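PDB 1VK8: hypothetical protein TM0486 from Thermotoga maritima, which binds thiamin and probably takes part in the response of the cell to oxidative conditions. Local coordinates for residues T57-F62 against I96-K101. Numbering follows the deposited sequence.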
loop_
_atom_site.group_PDB
_atom_site.type_symbol
_atom_site.label_atom_id
_atom_site.label_comp_id
_atom_site.label_asym_id
_atom_site.label_seq_id
_atom_site.Cartn_x
_atom_site.Cartn_y
_atom_site.Cartn_z
ATOM N N THR C 57 -11.974 -6.222 0.852
ATOM C CA THR C 57 -11.903 -6.446 -0.586
ATOM C C THR C 57 -13.276 -6.585 -1.182
ATOM O O THR C 57 -14.060 -7.399 -0.721
ATOM C CB THR C 57 -11.099 -7.699 -0.853
ATOM O OG1 THR C 57 -9.779 -7.531 -0.324
ATOM C CG2 THR C 57 -10.906 -7.919 -2.361
ATOM N N VAL C 58 -13.584 -5.774 -2.175
ATOM C CA VAL C 58 -14.828 -5.915 -2.957
ATOM C C VAL C 58 -14.506 -6.459 -4.348
ATOM O O VAL C 58 -13.403 -6.272 -4.854
ATOM C CB VAL C 58 -15.617 -4.589 -3.060
ATOM C CG1 VAL C 58 -15.858 -4.030 -1.651
ATOM C CG2 VAL C 58 -14.890 -3.585 -3.934
ATOM N N GLU C 59 -15.463 -7.155 -4.934
ATOM C CA GLU C 59 -15.376 -7.634 -6.293
ATOM C C GLU C 59 -16.524 -7.011 -7.061
ATOM O O GLU C 59 -17.671 -7.092 -6.642
ATOM C CB GLU C 59 -15.521 -9.137 -6.263
ATOM C CG GLU C 59 -15.612 -9.830 -7.588
ATOM C CD GLU C 59 -15.888 -11.298 -7.396
ATOM O OE1 GLU C 59 -15.074 -11.940 -6.721
ATOM O OE2 GLU C 59 -16.906 -11.801 -7.899
ATOM N N GLY C 60 -16.222 -6.342 -8.162
ATOM C CA GLY C 60 -17.267 -5.763 -8.975
ATOM C C GLY C 60 -16.722 -5.043 -10.170
ATOM O O GLY C 60 -15.555 -5.159 -10.497
ATOM N N GLU C 61 -17.590 -4.284 -10.830
ATOM C CA GLU C 61 -17.208 -3.560 -12.021
ATOM C C GLU C 61 -16.410 -2.329 -11.605
ATOM O O GLU C 61 -16.777 -1.625 -10.674
ATOM C CB GLU C 61 -18.452 -3.211 -12.864
ATOM C CG GLU C 61 -18.114 -2.633 -14.226
ATOM C CD GLU C 61 -17.913 -1.125 -14.211
ATOM O OE1 GLU C 61 -18.751 -0.425 -13.581
ATOM O OE2 GLU C 61 -16.930 -0.633 -14.863
ATOM N N PHE C 62 -15.297 -2.106 -12.287
ATOM C CA PHE C 62 -14.293 -1.099 -11.893
ATOM C C PHE C 62 -14.828 0.335 -11.729
ATOM O O PHE C 62 -14.622 0.967 -10.708
ATOM C CB PHE C 62 -13.147 -1.139 -12.904
ATOM C CG PHE C 62 -12.092 -0.121 -12.660
ATOM C CD1 PHE C 62 -11.372 -0.115 -11.505
ATOM C CD2 PHE C 62 -11.823 0.834 -13.609
ATOM C CE1 PHE C 62 -10.422 0.861 -11.283
ATOM C CE2 PHE C 62 -10.880 1.776 -13.385
ATOM C CZ PHE C 62 -10.190 1.793 -12.223
ATOM N N ILE C 96 -11.127 -10.542 -13.154
ATOM C CA ILE C 96 -10.538 -11.341 -12.089
ATOM C C ILE C 96 -11.467 -11.258 -10.867
ATOM O O ILE C 96 -12.118 -10.218 -10.619
ATOM C CB ILE C 96 -9.096 -10.858 -11.740
ATOM C CG1 ILE C 96 -8.391 -11.809 -10.757
ATOM C CG2 ILE C 96 -9.100 -9.445 -11.194
ATOM C CD1 ILE C 96 -8.024 -13.158 -11.337
ATOM N N THR C 97 -11.514 -12.336 -10.100
ATOM C CA THR C 97 -12.434 -12.449 -8.969
ATOM C C THR C 97 -11.685 -12.850 -7.713
ATOM O O THR C 97 -10.550 -13.316 -7.780
ATOM C CB THR C 97 -13.494 -13.542 -9.232
ATOM O OG1 THR C 97 -12.846 -14.785 -9.518
ATOM C CG2 THR C 97 -14.306 -13.240 -10.467
ATOM N N ILE C 98 -12.354 -12.679 -6.570
ATOM C CA ILE C 98 -11.823 -13.112 -5.291
ATOM C C ILE C 98 -11.506 -14.612 -5.330
ATOM O O ILE C 98 -10.389 -15.024 -4.962
ATOM C CB ILE C 98 -12.820 -12.732 -4.147
ATOM C CG1 ILE C 98 -12.839 -11.215 -3.927
ATOM C CG2 ILE C 98 -12.450 -13.464 -2.864
ATOM C CD1 ILE C 98 -13.954 -10.710 -2.985
ATOM N N GLU C 99 -12.457 -15.411 -5.824
ATOM C CA GLU C 99 -12.356 -16.869 -5.811
ATOM C C GLU C 99 -11.163 -17.330 -6.624
ATOM O O GLU C 99 -10.456 -18.235 -6.220
ATOM C CB GLU C 99 -13.649 -17.505 -6.337
ATOM C CG GLU C 99 -13.706 -19.023 -6.291
ATOM C CD GLU C 99 -14.964 -19.600 -6.936
ATOM O OE1 GLU C 99 -15.900 -18.828 -7.266
ATOM O OE2 GLU C 99 -15.020 -20.843 -7.108
ATOM N N GLU C 100 -10.892 -16.671 -7.743
ATOM C CA GLU C 100 -9.762 -17.060 -8.589
ATOM C C GLU C 100 -8.442 -16.880 -7.846
ATOM O O GLU C 100 -7.475 -17.566 -8.124
ATOM C CB GLU C 100 -9.728 -16.249 -9.895
ATOM C CG GLU C 100 -10.806 -16.653 -10.881
ATOM C CD GLU C 100 -10.887 -15.740 -12.093
ATOM O OE1 GLU C 100 -11.500 -14.666 -11.996
ATOM O OE2 GLU C 100 -10.343 -16.103 -13.158
ATOM N N LYS C 101 -8.404 -15.956 -6.901
ATOM C CA LYS C 101 -7.196 -15.701 -6.121
ATOM C C LYS C 101 -7.089 -16.455 -4.780
ATOM O O LYS C 101 -5.985 -16.690 -4.298
ATOM C CB LYS C 101 -7.097 -14.210 -5.895
ATOM C CG LYS C 101 -7.136 -13.396 -7.178
ATOM C CD LYS C 101 -7.526 -11.958 -6.927
ATOM C CE LYS C 101 -6.306 -11.167 -6.622
ATOM N NZ LYS C 101 -6.751 -9.867 -6.242
HETATM O O HOH W 1 -15.274 -14.598 -6.314
#
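With CG anti to its backbone N (chi1 173°) and the chain extended beyond, E59 reaches from its strand to the first turn of helix 98-102, just after the N-cap T97. There OE1 accepts from I98 N at 2.8 Å, on its anti side and 31° out of the carboxylate plane. A water 2.7 Å from E59 OE1 donates to that oxygen and accepts from E99 N, so one carboxylate oxygen serves two amides of the opening turn, one directly and one through water; its negative charge probably suits the positive end of the helix dipole. T97 lies alongside E59, its CB 3.4 Å from E59 OE1. Its OG1 is directed away from E59, into the helix turn, accepting from E100 N at 3.2 Å and donating to E100 OE1. Next to the polar bridge, I98 runs back toward the strand: CD1 rests 4.0 Å from E59 CB, and CG1 lies 4.1 Å from T57 CG2. The C-terminal helix 98-102 is docked on the four-stranded antiparallel sheet at strand 56-60, I98 also touching T17 of strand 16-24, E50 of strand 48-51 and P53 of a second subunit.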